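Local coordinates for pertussis toxin-like subunit ArtA (Escherichia coli, PDB 4Z9D), which probably transfers ADP-ribose from NAD to trimeric G proteins, as the enzymatic A subunit of a pertussis-like AB5 toxin, at residues Y8-R13 / Y61-Q66; V134-D139 / S143-G148. The protein carries 2 engineered substitutions. All coordinates share one frame; numbering follows the deposited sequence.

Interaction 1. Residues Y8-R13 / Y61-Q66; sequences YRVDSR and YNIARQ. With NAD (nicotinamide-adenine-dinucleotide), chain F.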
ATOM      1  N   TYR A   8      -6.261   0.898   2.322  1.00  5.67           N
ATOM      2  CA  TYR A   8      -6.108   2.040   1.430  1.00  9.53           C
ATOM      3  C   TYR A   8      -4.783   2.035   0.680  1.00  7.96           C
ATOM      4  O   TYR A   8      -3.763   1.578   1.202  1.00  8.59           O
ATOM      5  CB  TYR A   8      -6.183   3.348   2.192  1.00  5.96           C
ATOM      6  CG  TYR A   8      -7.463   3.618   2.927  1.00  6.33           C
ATOM      7  CD1 TYR A   8      -8.571   4.104   2.254  1.00  6.60           C
ATOM      8  CD2 TYR A   8      -7.539   3.448   4.297  1.00  8.54           C
ATOM      9  CE1 TYR A   8      -9.745   4.400   2.936  1.00 10.93           C
ATOM     10  CE2 TYR A   8      -8.713   3.723   4.987  1.00 10.43           C
ATOM     11  CZ  TYR A   8      -9.806   4.203   4.296  1.00 11.32           C
ATOM     12  OH  TYR A   8     -10.964   4.488   4.986  1.00 18.72           O
ATOM     13  N   ARG A   9      -4.786   2.615  -0.514  1.00  7.09           N
ATOM     14  CA  ARG A   9      -3.532   2.864  -1.225  1.00 10.05           C
ATOM     15  C   ARG A   9      -3.559   4.240  -1.867  1.00  7.07           C
ATOM     16  O   ARG A   9      -4.532   4.600  -2.516  1.00  7.67           O
ATOM     17  CB  ARG A   9      -3.262   1.786  -2.294  1.00  7.29           C
ATOM     18  CG  ARG A   9      -2.022   2.096  -3.154  1.00  7.47           C
ATOM     19  CD  ARG A   9      -1.563   0.932  -4.044  1.00  7.41           C
ATOM     20  NE  ARG A   9      -0.529   1.405  -4.976  1.00  8.01           N
ATOM     21  CZ  ARG A   9       0.745   1.589  -4.662  1.00 10.76           C
ATOM     22  NH1 ARG A   9       1.187   1.279  -3.449  1.00  8.52           N
ATOM     23  NH2 ARG A   9       1.590   2.062  -5.578  1.00 10.45           N
ATOM     24  N   VAL A  10      -2.498   5.012  -1.652  1.00  9.18           N
ATOM     25  CA  VAL A  10      -2.312   6.275  -2.348  1.00 10.41           C
ATOM     26  C   VAL A  10      -1.500   6.023  -3.622  1.00  8.97           C
ATOM     27  O   VAL A  10      -0.437   5.414  -3.568  1.00  8.91           O
ATOM     28  CB  VAL A  10      -1.606   7.304  -1.452  1.00  9.08           C
ATOM     29  CG1 VAL A  10      -1.418   8.627  -2.207  1.00 12.46           C
ATOM     30  CG2 VAL A  10      -2.433   7.543  -0.207  1.00 10.19           C
ATOM     31  N   ASP A  11      -2.008   6.482  -4.767  1.00 10.03           N
ATOM     32  CA  ASP A  11      -1.347   6.253  -6.059  1.00 11.69           C
ATOM     33  C   ASP A  11      -1.614   7.425  -7.010  1.00 12.89           C
ATOM     34  O   ASP A  11      -2.656   8.067  -6.927  1.00 13.53           O
ATOM     35  CB  ASP A  11      -1.833   4.925  -6.668  1.00  9.84           C
ATOM     36  CG  ASP A  11      -0.863   4.356  -7.704  1.00 18.04           C
ATOM     37  OD1 ASP A  11      -0.685   4.992  -8.770  1.00 13.79           O
ATOM     38  OD2 ASP A  11      -0.285   3.269  -7.463  1.00 14.51           O
ATOM     39  N   SER A  12      -0.710   7.670  -7.951  1.00 12.43           N
ATOM     40  CA  SER A  12      -0.883   8.809  -8.849  1.00 11.55           C
ATOM     41  C   SER A  12      -1.752   8.484 -10.062  1.00 16.33           C
ATOM     42  O   SER A  12      -2.214   9.387 -10.762  1.00 17.45           O
ATOM     43  CB  SER A  12       0.477   9.317  -9.331  1.00 18.09           C
ATOM     44  OG  SER A  12       1.210   8.276  -9.949  1.00 18.22           O
ATOM     45  N   ARG A  13      -1.946   7.196 -10.334  1.00 13.07           N
ATOM     46  CA  ARG A  13      -2.744   6.772 -11.478  1.00 13.55           C
ATOM     47  C   ARG A  13      -4.233   6.902 -11.194  1.00 12.39           C
ATOM     48  O   ARG A  13      -4.674   6.663 -10.068  1.00 14.15           O
ATOM     49  CB  ARG A  13      -2.392   5.343 -11.883  1.00 13.76           C
ATOM     50  CG  ARG A  13      -1.001   5.259 -12.466  1.00 16.89           C
ATOM     51  CD  ARG A  13      -0.452   3.851 -12.431  1.00 16.71           C
ATOM     52  NE  ARG A  13      -0.146   3.359 -11.098  1.00 18.33           N
ATOM     53  CZ  ARG A  13       0.083   2.076 -10.849  1.00 23.00           C
ATOM     54  NH1 ARG A  13       0.067   1.221 -11.863  1.00 22.55           N
ATOM     55  NH2 ARG A  13       0.351   1.652  -9.612  1.00 15.07           N
ATOM     56  N   TYR A  61      -3.330  10.400   4.408  1.00  8.76           N
ATOM     57  CA  TYR A  61      -3.105  11.840   4.235  1.00 11.76           C
ATOM     58  C   TYR A  61      -1.635  12.227   4.387  1.00  8.12           C
ATOM     59  O   TYR A  61      -1.130  13.119   3.685  1.00 10.95           O
ATOM     60  CB  TYR A  61      -3.949  12.639   5.227  1.00  8.04           C
ATOM     61  CG  TYR A  61      -5.419  12.576   4.925  1.00 10.25           C
ATOM     62  CD1 TYR A  61      -5.954  13.279   3.851  1.00 12.40           C
ATOM     63  CD2 TYR A  61      -6.272  11.798   5.696  1.00  8.79           C
ATOM     64  CE1 TYR A  61      -7.307  13.229   3.563  1.00 12.71           C
ATOM     65  CE2 TYR A  61      -7.631  11.736   5.416  1.00  9.06           C
ATOM     66  CZ  TYR A  61      -8.139  12.454   4.348  1.00 14.51           C
ATOM     67  OH  TYR A  61      -9.481  12.392   4.069  1.00 15.68           O
ATOM     68  N   ASN A  62      -0.954  11.570   5.314  1.00  8.22           N
ATOM     69  CA  ASN A  62       0.449  11.860   5.574  1.00 10.35           C
ATOM     70  C   ASN A  62       1.357  11.348   4.473  1.00 10.82           C
ATOM     71  O   ASN A  62       2.330  12.000   4.107  1.00 11.56           O
ATOM     72  CB  ASN A  62       0.870  11.267   6.909  1.00 11.51           C
ATOM     73  CG  ASN A  62       0.229  11.977   8.089  1.00 11.34           C
ATOM     74  OD1 ASN A  62      -0.163  13.149   7.996  1.00 11.08           O
ATOM     75  ND2 ASN A  62       0.119  11.270   9.212  1.00  6.90           N
ATOM     76  N   ILE A  63       1.054  10.158   3.963  1.00  7.68           N
ATOM     77  CA  ILE A  63       1.747   9.635   2.786  1.00  9.88           C
ATOM     78  C   ILE A  63       1.566  10.572   1.581  1.00 11.56           C
ATOM     79  O   ILE A  63       2.523  10.884   0.867  1.00 11.55           O
ATOM     80  CB  ILE A  63       1.238   8.215   2.439  1.00 11.43           C
ATOM     81  CG1 ILE A  63       1.667   7.221   3.519  1.00 11.70           C
ATOM     82  CG2 ILE A  63       1.742   7.760   1.072  1.00 12.34           C
ATOM     83  CD1 ILE A  63       0.941   5.870   3.430  1.00 15.19           C
ATOM     84  N   ALA A  64       0.335  11.025   1.360  1.00  8.57           N
ATOM     85  CA  ALA A  64       0.067  11.938   0.257  1.00  8.30           C
ATOM     86  C   ALA A  64       0.835  13.258   0.431  1.00 11.58           C
ATOM     87  O   ALA A  64       1.358  13.809  -0.542  1.00  8.85           O
ATOM     88  CB  ALA A  64      -1.403  12.211   0.148  1.00 10.24           C
ATOM     89  N   ARG A  65       0.882  13.768   1.659  1.00  9.81           N
ATOM     90  CA  ARG A  65       1.621  15.005   1.931  1.00  8.77           C
ATOM     91  C   ARG A  65       3.095  14.867   1.564  1.00 14.85           C
ATOM     92  O   ARG A  65       3.694  15.768   0.967  1.00 15.52           O
ATOM     93  CB  ARG A  65       1.503  15.387   3.398  1.00 10.19           C
ATOM     94  CG  ARG A  65       2.363  16.574   3.798  1.00 14.01           C
ATOM     95  CD  ARG A  65       2.075  16.965   5.245  1.00 13.54           C
ATOM     96  NE  ARG A  65       0.715  17.475   5.386  1.00 13.40           N
ATOM     97  CZ  ARG A  65      -0.293  16.805   5.930  1.00 12.18           C
ATOM     98  NH1 ARG A  65      -0.111  15.576   6.384  1.00 14.46           N
ATOM     99  NH2 ARG A  65      -1.491  17.367   6.001  1.00 12.15           N
ATOM    100  N   GLN A  66       3.663  13.720   1.928  1.00 12.03           N
ATOM    101  CA  GLN A  66       5.058  13.418   1.646  1.00 15.72           C
ATOM    102  C   GLN A  66       5.327  13.493   0.143  1.00 16.66           C
ATOM    103  O   GLN A  66       6.301  14.111  -0.295  1.00 17.11           O
ATOM    104  CB  GLN A  66       5.406  12.029   2.196  1.00 17.03           C
ATOM    105  CG  GLN A  66       6.838  11.578   1.971  1.00 24.67           C
ATOM    106  CD  GLN A  66       7.017  10.080   2.197  1.00 31.44           C
ATOM    107  OE1 GLN A  66       6.123   9.403   2.713  1.00 29.01           O
ATOM    108  NE2 GLN A  66       8.172   9.557   1.797  1.00 44.75           N
TER
HETATM  109  PA  NAD F 202       5.291   2.608  -5.573  1.00 18.45           P
HETATM  110  O1A NAD F 202       4.432   1.398  -5.483  1.00 18.11           O
HETATM  111  O2A NAD F 202       6.566   2.546  -6.332  1.00 23.19           O
HETATM  112  O5B NAD F 202       4.351   3.810  -6.147  1.00 20.54           O
HETATM  113  C5B NAD F 202       4.829   5.127  -6.468  1.00 17.85           C
HETATM  114  C4B NAD F 202       4.310   5.479  -7.878  1.00 21.31           C
HETATM  115  O4B NAD F 202       4.945   4.628  -8.880  1.00 22.77           O
HETATM  116  C3B NAD F 202       2.856   5.128  -7.979  1.00 19.75           C
HETATM  117  O3B NAD F 202       2.087   6.198  -7.349  1.00 21.62           O
HETATM  118  C2B NAD F 202       2.704   5.157  -9.472  1.00 20.34           C
HETATM  119  O2B NAD F 202       2.927   6.487  -9.908  1.00 21.14           O
HETATM  120  C1B NAD F 202       3.934   4.336  -9.889  1.00 24.13           C
HETATM  121  N9A NAD F 202       3.844   2.833  -9.867  1.00 20.96           N
HETATM  122  C8A NAD F 202       3.795   1.933  -8.885  1.00 20.06           C
HETATM  123  N7A NAD F 202       3.767   0.719  -9.440  1.00 19.34           N
HETATM  124  C5A NAD F 202       3.819   0.860 -10.768  1.00 22.05           C
HETATM  125  C6A NAD F 202       3.822  -0.030 -11.777  1.00 21.39           C
HETATM  126  N6A NAD F 202       3.766  -1.316 -11.442  1.00 18.66           N
HETATM  127  N1A NAD F 202       3.875   0.347 -13.065  1.00 21.41           N
HETATM  128  C2A NAD F 202       3.937   1.709 -13.354  1.00 29.33           C
HETATM  129  N3A NAD F 202       3.930   2.619 -12.288  1.00 22.35           N
HETATM  130  C4A NAD F 202       3.873   2.172 -11.022  1.00 22.76           C
HETATM  131  O3  NAD F 202       5.641   3.107  -4.117  1.00 14.58           O
HETATM  132  PN  NAD F 202       4.541   3.248  -2.927  1.00 16.80           P
HETATM  133  O1N NAD F 202       3.529   2.160  -3.014  1.00 17.73           O
HETATM  134  O2N NAD F 202       4.120   4.663  -2.833  1.00 20.91           O
HETATM  135  O5D NAD F 202       5.489   2.887  -1.701  1.00 19.02           O
HETATM  136  C5D NAD F 202       6.706   3.599  -1.441  1.00 22.02           C
HETATM  137  C4D NAD F 202       7.033   3.524   0.054  1.00 18.57           C
HETATM  138  O4D NAD F 202       5.805   3.968   0.728  1.00 16.99           O
HETATM  139  C3D NAD F 202       7.298   2.076   0.509  1.00 15.83           C
HETATM  140  O3D NAD F 202       8.152   2.054   1.658  1.00 20.61           O
HETATM  141  C2D NAD F 202       5.896   1.687   0.933  1.00 16.63           C
HETATM  142  O2D NAD F 202       5.914   0.542   1.814  1.00 20.25           O
HETATM  143  C1D NAD F 202       5.405   2.938   1.651  1.00 18.82           C
HETATM  144  N1N NAD F 202       3.907   2.879   1.804  1.00 16.07           N
HETATM  145  C2N NAD F 202       3.061   3.360   0.774  1.00 12.48           C
HETATM  146  C3N NAD F 202       1.671   3.285   0.858  1.00 12.48           C
HETATM  147  C7N NAD F 202       0.842   3.781  -0.166  1.00 12.36           C
HETATM  148  O7N NAD F 202      -0.470   3.931   0.108  1.00 11.53           O
HETATM  149  N7N NAD F 202       1.397   4.125  -1.331  1.00 11.22           N
HETATM  150  C4N NAD F 202       1.110   2.711   1.996  1.00 13.94           C
HETATM  151  C5N NAD F 202       1.925   2.237   3.023  1.00 13.43           C
HETATM  152  C6N NAD F 202       3.313   2.301   2.939  1.00 14.43           C
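V10 works in two directions: its side chain packs on helix 57-68, while its backbone N and O both grip the carboxamide of NAD. V10 N gives its hydrogen to NAD O7N at 2.9 Å (172°), and NAD N7N donates just as straight (175°) to V10 O at 3.2 Å. The helix contact is small and apolar, with V10 CB on I63 CG2 at 4.2 Å and V10 CG1 against the methyl of A64. I63 also touches the ligand, its CD1 standing almost straight above C4N of the nicotinamide ring at 3.5 Å.

The diphosphate falls to R9. With CG anti to the backbone N (chi1 174°) and the chain extended to NE, its guanidinium arrives edge-on: R9 NH2 gives a bond to NAD O1A (2.9 Å), while R9 NH1 lies a doubtfully short 2.5 Å from NAD O1N. D11 holds this group along its NE and NH2 edge, OD2 taking R9 NH2 and R13 NH2 from opposite faces of the carboxylate, while OD1 takes R13 NE and, in an Asx turn, R13 N. R13 is thereby kept flat over the adenine, C4A lying 3.7 Å above its plane. An arginine on this strand, R9, fits the cholera/pertussis group of ADP-ribosyltransferases; it would partly offset the diphosphate charge, and the paired amide bonds would keep the nicotinamide in one orientation.

Interaction 2. Residues V134-D139 / S143-G148; sequences VELTYD and SQVSDG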
ATOM      1  N   VAL A 134     -10.808   8.445  -4.341  1.00  8.95           N
ATOM      2  CA  VAL A 134     -11.015   9.854  -4.012  1.00 11.20           C
ATOM      3  C   VAL A 134      -9.807  10.655  -4.487  1.00 11.40           C
ATOM      4  O   VAL A 134      -8.682  10.373  -4.065  1.00 12.98           O
ATOM      5  CB  VAL A 134     -11.202  10.062  -2.489  1.00 12.84           C
ATOM      6  CG1 VAL A 134     -11.286  11.549  -2.157  1.00 14.19           C
ATOM      7  CG2 VAL A 134     -12.435   9.333  -1.998  1.00 16.17           C
ATOM      8  N   GLU A 135     -10.017  11.655  -5.345  1.00 12.48           N
ATOM      9  CA  GLU A 135      -8.919  12.548  -5.734  1.00 12.77           C
ATOM     10  C   GLU A 135      -8.531  13.387  -4.532  1.00 13.81           C
ATOM     11  O   GLU A 135      -9.406  13.940  -3.880  1.00 14.73           O
ATOM     12  CB  GLU A 135      -9.311  13.486  -6.887  1.00 18.46           C
ATOM     13  CG  GLU A 135     -10.137  12.859  -7.988  1.00 30.03           C
ATOM     14  CD  GLU A 135     -10.282  13.770  -9.203  1.00 38.66           C
ATOM     15  OE1 GLU A 135     -11.048  13.409 -10.130  1.00 37.29           O
ATOM     16  OE2 GLU A 135      -9.631  14.842  -9.231  1.00 37.19           O
ATOM     17  N   LEU A 136      -7.239  13.506  -4.251  1.00 12.70           N
ATOM     18  CA  LEU A 136      -6.788  14.307  -3.107  1.00 11.90           C
ATOM     19  C   LEU A 136      -6.394  15.705  -3.555  1.00 16.80           C
ATOM     20  O   LEU A 136      -5.787  15.877  -4.606  1.00 17.53           O
ATOM     21  CB  LEU A 136      -5.614  13.631  -2.389  1.00 12.02           C
ATOM     22  CG  LEU A 136      -5.867  12.230  -1.819  1.00 10.41           C
ATOM     23  CD1 LEU A 136      -4.625  11.647  -1.187  1.00 13.81           C
ATOM     24  CD2 LEU A 136      -6.993  12.280  -0.803  1.00 13.12           C
ATOM     25  N   THR A 137      -6.801  16.716  -2.795  1.00 14.01           N
ATOM     26  CA  THR A 137      -6.382  18.083  -3.094  1.00 13.01           C
ATOM     27  C   THR A 137      -5.236  18.488  -2.168  1.00 13.77           C
ATOM     28  O   THR A 137      -5.161  18.017  -1.032  1.00 13.39           O
ATOM     29  CB  THR A 137      -7.552  19.072  -2.951  1.00 16.22           C
ATOM     30  OG1 THR A 137      -7.912  19.165  -1.573  1.00 19.07           O
ATOM     31  CG2 THR A 137      -8.770  18.589  -3.753  1.00 16.94           C
ATOM     32  N   TYR A 138      -4.362  19.375  -2.641  1.00 14.55           N
ATOM     33  CA  TYR A 138      -3.205  19.813  -1.867  1.00 13.05           C
ATOM     34  C   TYR A 138      -3.095  21.334  -1.852  1.00 14.29           C
ATOM     35  O   TYR A 138      -3.094  21.970  -2.907  1.00 14.37           O
ATOM     36  CB  TYR A 138      -1.925  19.216  -2.435  1.00 15.18           C
ATOM     37  CG  TYR A 138      -0.668  19.538  -1.663  1.00 15.54           C
ATOM     38  CD1 TYR A 138       0.411  20.138  -2.292  1.00 19.42           C
ATOM     39  CD2 TYR A 138      -0.549  19.226  -0.319  1.00 16.87           C
ATOM     40  CE1 TYR A 138       1.571  20.424  -1.610  1.00 16.41           C
ATOM     41  CE2 TYR A 138       0.609  19.514   0.380  1.00 20.29           C
ATOM     42  CZ  TYR A 138       1.668  20.107  -0.277  1.00 18.45           C
ATOM     43  OH  TYR A 138       2.827  20.388   0.404  1.00 26.69           O
ATOM     44  N   ASP A 139      -3.038  21.902  -0.652  1.00  9.24           N
ATOM     45  CA  ASP A 139      -2.758  23.330  -0.473  1.00 11.27           C
ATOM     46  C   ASP A 139      -1.335  23.453   0.034  1.00 13.54           C
ATOM     47  O   ASP A 139      -1.054  23.251   1.216  1.00 13.91           O
ATOM     48  CB  ASP A 139      -3.755  23.969   0.498  1.00 12.39           C
ATOM     49  CG  ASP A 139      -3.426  25.432   0.827  1.00 18.79           C
ATOM     50  OD1 ASP A 139      -4.176  26.040   1.621  1.00 16.66           O
ATOM     51  OD2 ASP A 139      -2.447  25.980   0.282  1.00 13.51           O
ATOM     52  N   SER A 143       0.309  23.189   3.884  1.00 14.62           N
ATOM     53  CA  SER A 143       0.545  21.743   3.913  1.00 11.84           C
ATOM     54  C   SER A 143      -0.731  20.971   4.264  1.00 13.70           C
ATOM     55  O   SER A 143      -0.744  20.128   5.163  1.00 12.05           O
ATOM     56  CB  SER A 143       1.682  21.440   4.900  1.00 11.97           C
ATOM     57  OG  SER A 143       2.130  20.105   4.828  1.00 12.60           O
ATOM     58  N   GLN A 144      -1.807  21.278   3.544  1.00 10.97           N
ATOM     59  CA  GLN A 144      -3.139  20.759   3.852  1.00 10.77           C
ATOM     60  C   GLN A 144      -3.632  19.804   2.758  1.00 13.02           C
ATOM     61  O   GLN A 144      -3.680  20.163   1.580  1.00 12.24           O
ATOM     62  CB  GLN A 144      -4.129  21.922   4.040  1.00 11.89           C
ATOM     63  CG  GLN A 144      -5.364  21.596   4.901  1.00 12.44           C
ATOM     64  CD  GLN A 144      -6.320  20.596   4.253  1.00 12.59           C
ATOM     65  OE1 GLN A 144      -6.667  20.714   3.074  1.00 16.21           O
ATOM     66  NE2 GLN A 144      -6.761  19.612   5.033  1.00 10.98           N
ATOM     67  N   VAL A 145      -3.968  18.581   3.146  1.00 10.82           N
ATOM     68  CA  VAL A 145      -4.470  17.591   2.196  1.00  8.62           C
ATOM     69  C   VAL A 145      -5.935  17.306   2.510  1.00 11.39           C
ATOM     70  O   VAL A 145      -6.270  16.980   3.644  1.00  8.54           O
ATOM     71  CB  VAL A 145      -3.666  16.271   2.259  1.00 10.00           C
ATOM     72  CG1 VAL A 145      -4.142  15.307   1.180  1.00  8.67           C
ATOM     73  CG2 VAL A 145      -2.168  16.541   2.115  1.00 11.30           C
ATOM     74  N   SER A 146      -6.804  17.430   1.511  1.00  9.35           N
ATOM     75  CA  SER A 146      -8.229  17.136   1.697  1.00 13.21           C
ATOM     76  C   SER A 146      -8.776  16.223   0.599  1.00 13.43           C
ATOM     77  O   SER A 146      -8.092  15.940  -0.379  1.00 12.29           O
ATOM     78  CB  SER A 146      -9.051  18.432   1.706  1.00 15.96           C
ATOM     79  OG  SER A 146      -8.768  19.226   2.848  1.00 23.62           O
ATOM     80  N   ASP A 147     -10.008  15.762   0.781  1.00 14.12           N
ATOM     81  CA  ASP A 147     -10.690  14.926  -0.214  1.00 11.84           C
ATOM     82  C   ASP A 147     -11.328  15.769  -1.303  1.00 17.89           C
ATOM     83  O   ASP A 147     -12.111  16.676  -1.006  1.00 17.86           O
ATOM     84  CB  ASP A 147     -11.766  14.058   0.440  1.00 13.88           C
ATOM     85  CG  ASP A 147     -11.196  12.960   1.309  1.00 19.40           C
ATOM     86  OD1 ASP A 147     -11.983  12.072   1.703  1.00 17.98           O
ATOM     87  OD2 ASP A 147      -9.975  12.970   1.588  1.00 19.17           O
ATOM     88  N   GLY A 148     -10.985  15.473  -2.556  1.00 14.89           N
ATOM     89  CA  GLY A 148     -11.680  16.034  -3.705  1.00 11.62           C
ATOM     90  C   GLY A 148     -12.786  15.095  -4.154  1.00 16.05           C
ATOM     91  O   GLY A 148     -13.349  14.362  -3.340  1.00 15.03           O
TER
HETATM   92  O   HOH W   1      -6.364  20.896   0.090  1.00 14.31           O
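T137 and S146 face each other as a hydrogen-bonded pair, T137 N giving to S146 O at 2.8 Å and S146 N returning a bond to T137 O at 3.1 Å. D139 and Q144, the next hydrogen-bonded pair, repeat the exchange, and G148 N closes the far end on E135 O with a short 2.6 Å bond. The backbones of V134 and L136 turn the other way, to R79 and L77 of strand 77-83, while L136 O accepts from Y68 OH.

This is the hairpin of strands 130-139 and 144-152, closed by a G1 beta bulge in which S143 and Q144 both face D139. S143 takes the left-handed backbone conformation of that bulge, and its O is met by R65 NH2.

Q144 bends at chi2 (-68°), folding its amide alongside its own strand, toward S146, so that OE1 accepts from S146 OG at 2.6 Å and from a water at 3.0 Å; the same water meets T137 OG1 at 2.9 Å. D139 spends its carboxylate on the turn, at F141 N and N142 ND2. On the L136 and Y138 side, D147 gives OD1 to R79 in a salt bridge and OD2 to Y61 OH, while its CB rests on V134 CG1 at 3.6 Å. V145 CG2 meets the Y138 ring at its edge, 4.0 Å from CD2, and that ring also stacks with Y68.

In the fold
The two contacts lie about 10 Å apart, centre to centre, on one antiparallel sheet: 8-13 runs off the end of strand 6-11, one edge of the sheet, and interaction 2 joins the last two strands, with 77-83 in between. Along the chain they come in series, interaction 1 closing before the hairpin begins. Helix 57-68 links them. I63 and A64 pack on V10, I63 also on NAD, and A64, with Y61 and R65, meets the hairpin, A64 CB packing on L136 CD1 at 3.5 Å. The helix that lines the NAD pocket through I63 therefore also meets the hairpin, which lies across strand 77-83 from strand 6-11.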